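Local coordinates for SnoaL-like domain-containing protein (Catenulispora acidiphila, PDB 4H3U) that is of unknown function but has a ketosteroid isomerase-like fold of the SnoaL-like family and may take part in trimethylamine metabolism, at residues A33-W38 with V87-A92; A80-V85 with A103-H108; V57-G62 with S133-Y138. All blocks are in the same frame, centred on the assembly; numbering follows the deposited sequence. Where two conformers were deposited one is given.

Contact 1: A33-W38 with V87-A92; sequences AWAAAW and VTITKA
V87 splits its two methyls between two tryptophans: CG1 lies 3.5 Å from W34 CZ3, and CG2 lies 3.6 Å from W38 CB. The contact belongs to the cone-like alpha+beta fold of ketosteroid isomerase relatives, in which helix 29-39 packs on the curved sheet; residues 33-38 run nearly antiparallel to 87-89 (159°), the axes of these short segments 7.6 Å apart at closest. With CG anti to the backbone N (chi1 170°), the W34 indole swings from the helix until its benzo end crosses the V87 side chain at about a right angle. I89 crosses W34 at a slant: its CD1 meets the rim of that indole near the ring plane, 3.9 Å from CZ3, and also touches A35 CB at 3.8 Å. A35 points at the strand, its CB 3.7 Å from V87 O. Further out, L46, I101, M120 and T122 touch W34, while the W38 indole nitrogen is bonded to Y56 OH. An alanine in place of W34 would probably open a gap beside V87 CG1 and I89 CD1 and would leave D134 without its weak indole N-H partner. Within the helix the two indoles also meet, W38 CD1 sitting 3.6 Å above the plane of the W34 ring, offset toward its rim.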
# COMPACT_ATOMS: atom_id res chain seq x y z
N ALA A 33 0.43 16.46 11.10
CA ALA A 33 1.81 16.67 11.48
C ALA A 33 2.76 15.85 10.62
O ALA A 33 3.82 16.30 10.21
CB ALA A 33 2.04 16.37 12.95
N TRP A 34 2.38 14.60 10.35
CA TRP A 34 3.18 13.69 9.51
C TRP A 34 3.31 14.26 8.09
O TRP A 34 4.41 14.29 7.53
CB TRP A 34 2.52 12.31 9.57
CG TRP A 34 3.03 11.29 8.59
CD1 TRP A 34 4.01 10.35 8.80
CD2 TRP A 34 2.51 11.03 7.27
NE1 TRP A 34 4.15 9.56 7.69
CE2 TRP A 34 3.21 9.92 6.76
CE3 TRP A 34 1.47 11.56 6.51
CZ2 TRP A 34 2.93 9.38 5.53
CZ3 TRP A 34 1.18 11.01 5.29
CH2 TRP A 34 1.91 9.93 4.81
N ALA A 35 2.19 14.71 7.53
CA ALA A 35 2.23 15.30 6.18
C ALA A 35 3.07 16.57 6.13
O ALA A 35 3.84 16.77 5.17
CB ALA A 35 0.85 15.55 5.64
N ALA A 36 2.95 17.40 7.16
CA ALA A 36 3.71 18.64 7.21
C ALA A 36 5.21 18.33 7.35
O ALA A 36 6.05 19.03 6.77
CB ALA A 36 3.23 19.53 8.34
N ALA A 37 5.55 17.30 8.10
CA ALA A 37 6.95 16.90 8.27
C ALA A 37 7.52 16.40 6.94
O ALA A 37 8.61 16.78 6.52
CB ALA A 37 7.06 15.84 9.35
N TRP A 38 6.76 15.59 6.22
CA TRP A 38 7.24 15.11 4.92
C TRP A 38 7.33 16.23 3.87
O TRP A 38 8.21 16.19 3.02
CB TRP A 38 6.30 14.01 4.38
CG TRP A 38 6.74 12.65 4.78
CD1 TRP A 38 6.11 11.75 5.60
CD2 TRP A 38 7.96 12.04 4.37
NE1 TRP A 38 6.88 10.61 5.72
CE2 TRP A 38 8.02 10.77 4.97
CE3 TRP A 38 9.05 12.45 3.57
CZ2 TRP A 38 9.11 9.92 4.82
CZ3 TRP A 38 10.11 11.59 3.40
CH2 TRP A 38 10.14 10.36 4.02
N VAL A 87 3.58 15.67 0.42
CA VAL A 87 2.58 14.67 0.77
C VAL A 87 1.31 15.39 1.18
O VAL A 87 1.35 16.22 2.05
CB VAL A 87 3.06 13.78 1.93
CG1 VAL A 87 1.95 12.87 2.41
CG2 VAL A 87 4.29 12.98 1.52
N THR A 88 0.21 15.10 0.45
CA THR A 88 -1.07 15.72 0.73
C THR A 88 -2.02 14.64 1.20
O THR A 88 -1.99 13.51 0.75
CB THR A 88 -1.64 16.43 -0.51
OG1 THR A 88 -1.83 15.50 -1.54
CG2 THR A 88 -0.70 17.48 -0.99
N ILE A 89 -2.89 14.97 2.15
CA ILE A 89 -3.84 14.04 2.69
C ILE A 89 -5.14 14.04 1.90
O ILE A 89 -5.78 15.09 1.77
CB ILE A 89 -4.13 14.42 4.15
CG1 ILE A 89 -2.83 14.47 4.99
CG2 ILE A 89 -5.14 13.45 4.77
CD1 ILE A 89 -2.03 13.18 4.96
N THR A 90 -5.52 12.88 1.42
CA THR A 90 -6.79 12.67 0.74
C THR A 90 -7.86 12.39 1.78
O THR A 90 -8.91 13.06 1.79
CB THR A 90 -6.70 11.52 -0.26
OG1 THR A 90 -5.63 11.78 -1.16
CG2 THR A 90 -7.99 11.40 -1.05
N LYS A 91 -7.61 11.43 2.67
CA LYS A 91 -8.50 11.14 3.78
C LYS A 91 -7.75 10.30 4.79
O LYS A 91 -6.74 9.73 4.46
CB LYS A 91 -9.80 10.49 3.34
CG LYS A 91 -9.61 9.14 2.76
CD LYS A 91 -10.89 8.42 2.29
CE LYS A 91 -11.54 9.12 1.13
NZ LYS A 91 -12.79 8.39 0.76
N ALA A 92 -8.21 10.29 6.02
CA ALA A 92 -7.59 9.49 7.03
C ALA A 92 -8.64 9.10 8.04
O ALA A 92 -9.62 9.82 8.22
CB ALA A 92 -6.43 10.22 7.69

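Contact 2: A80-V85 with A103-H108; sequences AMIENV and AVYGGH
E83 and H108 face each other as an antiparallel hydrogen-bonded pair, joining the start of strand 82-95 to strand 98-109 of the same beta hairpin. Their two backbone bonds, E83 N to H108 O and H108 N to E83 O, are both 2.9 Å long. A weaker polar contact follows where the chain turns at 83-84: V85 CA directs its hydrogen at G106 O, 3.3 Å away. The side-chain contacts gather on Y105. Its ring, carried out with CG anti to the backbone N (chi1 171°), receives V85 CG1 at its edge, 4.0 Å from CE1. I82 and Y105 reach toward each other from opposite directions, I82 CD1 ending 3.3 Å from Y105 OH, a carbon-oxygen contact. The other branch of I82 lies over the strand backbone, CG2 3.6 Å from H108 N. Beside it, G107 has no side chain, and a CB there would collide with I82 CG2. F116 and Y138 meet the Y105 ring edge-to-face. The chemistry is thus divided: main-chain bonds fix the register at the strand end, and the aliphatic side chains of I82 and V85 pack against one tyrosine, at its hydroxyl and ring edge, with the bare backbone of G107 permitting the close approach.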
# COMPACT_ATOMS: atom_id res chain seq x y z
N ALA A 80 17.55 14.20 -0.30
CA ALA A 80 18.78 14.21 -1.08
C ALA A 80 18.55 13.61 -2.47
O ALA A 80 19.20 14.03 -3.41
CB ALA A 80 19.85 13.41 -0.35
N MSE A 81 17.63 12.67 -2.63
CA MSE A 81 17.35 12.01 -3.90
C MSE A 81 16.21 12.61 -4.69
O MSE A 81 16.22 12.50 -5.91
CB MSE A 81 17.01 10.53 -3.61
CG MSE A 81 16.82 9.62 -4.84
SE MSE A 81 16.29 7.77 -4.44
CE MSE A 81 17.64 7.60 -2.99
N ILE A 82 15.29 13.30 -4.01
CA ILE A 82 14.08 13.77 -4.61
C ILE A 82 13.80 15.21 -4.23
O ILE A 82 13.79 15.55 -3.06
CB ILE A 82 12.88 12.91 -4.12
CG1 ILE A 82 13.17 11.42 -4.35
CG2 ILE A 82 11.61 13.31 -4.84
CD1 ILE A 82 12.02 10.50 -3.96
N GLU A 83 13.66 16.05 -5.25
CA GLU A 83 13.34 17.43 -5.04
C GLU A 83 11.83 17.61 -4.82
O GLU A 83 11.00 16.87 -5.35
CB GLU A 83 13.71 18.23 -6.33
CG GLU A 83 13.71 19.75 -6.15
CD GLU A 83 14.97 20.29 -5.42
OE1 GLU A 83 15.21 21.50 -5.42
OE2 GLU A 83 15.68 19.50 -4.75
N ASN A 84 11.47 18.63 -4.04
CA ASN A 84 10.08 19.03 -3.85
C ASN A 84 9.17 17.92 -3.30
O ASN A 84 8.02 17.82 -3.69
CB ASN A 84 9.48 19.62 -5.16
CG ASN A 84 8.18 20.33 -4.93
OD1 ASN A 84 8.04 21.10 -3.98
ND2 ASN A 84 7.20 20.03 -5.75
N VAL A 85 9.70 17.08 -2.41
CA VAL A 85 8.86 16.04 -1.82
C VAL A 85 7.66 16.71 -1.14
O VAL A 85 7.82 17.69 -0.39
CB VAL A 85 9.63 15.24 -0.76
CG1 VAL A 85 8.68 14.39 0.08
CG2 VAL A 85 10.67 14.37 -1.42
N ALA A 103 -3.04 9.21 1.01
CA ALA A 103 -2.33 10.43 0.66
C ALA A 103 -1.91 10.40 -0.77
O ALA A 103 -2.10 9.41 -1.48
CB ALA A 103 -1.09 10.56 1.53
N VAL A 104 -1.38 11.53 -1.23
CA VAL A 104 -0.69 11.61 -2.52
C VAL A 104 0.74 12.03 -2.21
O VAL A 104 0.98 13.03 -1.54
CB VAL A 104 -1.35 12.61 -3.51
CG1 VAL A 104 -0.55 12.72 -4.80
CG2 VAL A 104 -2.77 12.17 -3.80
N TYR A 105 1.66 11.24 -2.74
CA TYR A 105 3.10 11.44 -2.60
C TYR A 105 3.67 11.90 -3.94
O TYR A 105 3.52 11.23 -4.94
CB TYR A 105 3.73 10.13 -2.20
CG TYR A 105 5.23 10.07 -2.20
CD1 TYR A 105 5.99 11.19 -1.88
CD2 TYR A 105 5.90 8.96 -2.62
CE1 TYR A 105 7.38 11.15 -1.93
CE2 TYR A 105 7.29 8.87 -2.56
CZ TYR A 105 8.02 9.95 -2.17
OH TYR A 105 9.39 9.88 -2.15
N GLY A 106 4.30 13.05 -3.93
CA GLY A 106 4.86 13.62 -5.14
C GLY A 106 6.24 14.21 -4.93
O GLY A 106 6.65 14.53 -3.82
N GLY A 107 6.92 14.42 -6.06
CA GLY A 107 8.25 15.02 -6.06
C GLY A 107 8.87 14.86 -7.44
O GLY A 107 8.20 14.47 -8.38
N HIS A 108 10.16 15.14 -7.52
CA HIS A 108 10.88 15.01 -8.78
C HIS A 108 12.25 14.41 -8.46
O HIS A 108 13.13 15.08 -7.91
CB HIS A 108 10.98 16.35 -9.52
CG HIS A 108 11.52 16.25 -10.91
ND1 HIS A 108 11.37 17.30 -11.82
CD2 HIS A 108 12.15 15.25 -11.55
CE1 HIS A 108 11.92 16.91 -12.95
NE2 HIS A 108 12.42 15.69 -12.82

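Contact 3: V57-G62 with S133-Y138; sequences VDHAIG and SDQDYY. With CD (cadmium ion), chain D.
V57 and D58 run parallel to Q135 and D136, with V57 N bonded to D134 O and V57 O receiving D136 N, and H59 N extends the pattern to D136 O at 2.9 Å. This parallel strand pair belongs to the mixed, curved sheet of the ketosteroid isomerase-like fold. As the chain leaves the sheet, D58 OD1 accepts I61 N from above the carboxylate plane (2.9 Å), an Asx motif. With D58 CG anti to the backbone N (chi1 -180°), OD2 meets the edge of the Y138 ring and takes Y138 OH on its syn lone pair at 2.7 Å, carboxylate and ring planes 77° apart. A water bridges D58 OD2 and D136 OD2, donating to both; Y56 OH is also hydrogen-bonded to D136 OD2. H59 lies alongside Y137 in an offset stack, centroids 4.2 Å apart and planes at 21°, and V57 CG1 covers its opposite face. Q135 OE1 accepts from both H59 NE2 (3.0 Å) and Y137 OH (2.8 Å), tying the stacked pair together; Q135 NE2 goes on to E102 of the second subunit. Y138 O binds a cadmium ion at 2.4 Å; Y138 O of the second subunit binds the same ion. A60 CB sits over the Y138 ring face, 3.5 Å from its centroid.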
# COMPACT_ATOMS: atom_id res chain seq x y z
N VAL A 57 8.78 1.65 7.81
CA VAL A 57 9.04 0.78 6.68
C VAL A 57 8.42 1.40 5.43
O VAL A 57 7.23 1.63 5.39
CB VAL A 57 8.45 -0.63 6.91
CG1 VAL A 57 8.73 -1.48 5.68
CG2 VAL A 57 9.04 -1.25 8.16
N ASP A 58 9.25 1.57 4.39
CA ASP A 58 8.78 1.94 3.06
C ASP A 58 8.82 0.67 2.24
O ASP A 58 9.90 0.15 1.93
CB ASP A 58 9.63 3.05 2.45
CG ASP A 58 9.19 3.46 1.08
OD1 ASP A 58 8.84 2.57 0.26
OD2 ASP A 58 9.22 4.69 0.78
N HIS A 59 7.64 0.13 1.93
CA HIS A 59 7.56 -1.13 1.21
C HIS A 59 7.88 -0.99 -0.28
O HIS A 59 8.25 -1.99 -0.90
CB HIS A 59 6.17 -1.76 1.42
CG HIS A 59 5.94 -2.28 2.80
ND1 HIS A 59 6.42 -3.49 3.25
CD2 HIS A 59 5.21 -1.75 3.81
CE1 HIS A 59 6.00 -3.66 4.50
NE2 HIS A 59 5.25 -2.63 4.86
N ALA A 60 7.65 0.18 -0.85
CA ALA A 60 7.91 0.36 -2.28
C ALA A 60 9.41 0.25 -2.58
O ALA A 60 9.81 -0.38 -3.54
CB ALA A 60 7.32 1.69 -2.75
N ILE A 61 10.21 0.93 -1.75
CA ILE A 61 11.69 0.98 -1.88
C ILE A 61 12.35 -0.16 -1.13
O ILE A 61 13.43 -0.59 -1.52
CB ILE A 61 12.22 2.34 -1.27
CG1 ILE A 61 11.66 3.54 -2.03
CG2 ILE A 61 13.75 2.43 -1.23
CD1 ILE A 61 11.94 3.56 -3.51
N GLY A 62 11.71 -0.66 -0.08
CA GLY A 62 12.22 -1.67 0.80
C GLY A 62 13.23 -1.14 1.78
O GLY A 62 14.35 -1.64 1.86
N SER A 133 4.66 2.75 14.89
CA SER A 133 4.91 2.10 13.60
C SER A 133 4.33 2.92 12.46
O SER A 133 3.24 3.44 12.55
CB SER A 133 4.25 0.69 13.58
OG SER A 133 4.28 0.10 12.30
N ASP A 134 5.13 3.05 11.39
CA ASP A 134 4.65 3.63 10.13
C ASP A 134 5.03 2.62 9.03
O ASP A 134 6.19 2.19 8.95
CB ASP A 134 5.35 4.97 9.88
CG ASP A 134 4.95 5.68 8.59
OD1 ASP A 134 4.99 4.97 7.54
OD2 ASP A 134 4.72 6.88 8.62
N GLN A 135 4.08 2.26 8.20
CA GLN A 135 4.31 1.52 6.95
C GLN A 135 3.75 2.37 5.80
O GLN A 135 2.59 2.73 5.81
CB GLN A 135 3.56 0.22 6.96
CG GLN A 135 3.99 -0.75 8.03
CD GLN A 135 3.13 -1.98 7.96
OE1 GLN A 135 3.16 -2.70 6.95
NE2 GLN A 135 2.28 -2.16 8.95
N ASP A 136 4.59 2.57 4.76
CA ASP A 136 4.19 3.28 3.55
C ASP A 136 4.14 2.31 2.37
O ASP A 136 5.08 1.54 2.17
CB ASP A 136 5.14 4.42 3.16
CG ASP A 136 5.27 5.53 4.17
OD1 ASP A 136 4.39 5.65 5.07
OD2 ASP A 136 6.22 6.33 4.02
N TYR A 137 3.05 2.35 1.61
CA TYR A 137 2.84 1.57 0.38
C TYR A 137 2.45 2.50 -0.75
O TYR A 137 1.60 3.36 -0.60
CB TYR A 137 1.70 0.57 0.58
CG TYR A 137 1.84 -0.47 1.62
CD1 TYR A 137 2.20 -1.79 1.26
CD2 TYR A 137 1.61 -0.21 2.98
CE1 TYR A 137 2.26 -2.79 2.21
CE2 TYR A 137 1.69 -1.22 3.92
CZ TYR A 137 2.06 -2.51 3.53
OH TYR A 137 2.16 -3.54 4.45
N TYR A 138 3.06 2.28 -1.95
CA TYR A 138 2.75 3.06 -3.14
C TYR A 138 3.31 2.33 -4.34
O TYR A 138 4.17 1.43 -4.19
CB TYR A 138 3.21 4.52 -3.08
CG TYR A 138 4.67 4.74 -2.76
CD1 TYR A 138 5.63 4.89 -3.75
CD2 TYR A 138 5.10 4.74 -1.44
CE1 TYR A 138 6.97 5.07 -3.41
CE2 TYR A 138 6.42 4.92 -1.09
CZ TYR A 138 7.37 5.08 -2.09
OH TYR A 138 8.69 5.28 -1.77
CD CD D . 3.62 -0.93 -4.04
O HOH W 1 8.68 6.59 2.69

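In the fold
All three contacts reach one mixed sheet, their centres 13 to 15 Å apart. Contacts 1 and 2 share strand 82-95 and are joined by T88 O and V104 N, 2.9 Å apart, and by W38 O packing on V85 CG1. Contact 1 meets contact 3 at W34 CZ2 and D136 OD1, 4.0 Å apart; the two lie on opposite sides of the chain's centre. Contact 2 is nested in the loop closed by contact 3 and meets it at Y105 CE2 and Y138 CZ, 3.8 Å apart. Cadmium ions other than the one on Y138 O lie about 9 Å from the V87 side chain and about 6 Å from G106.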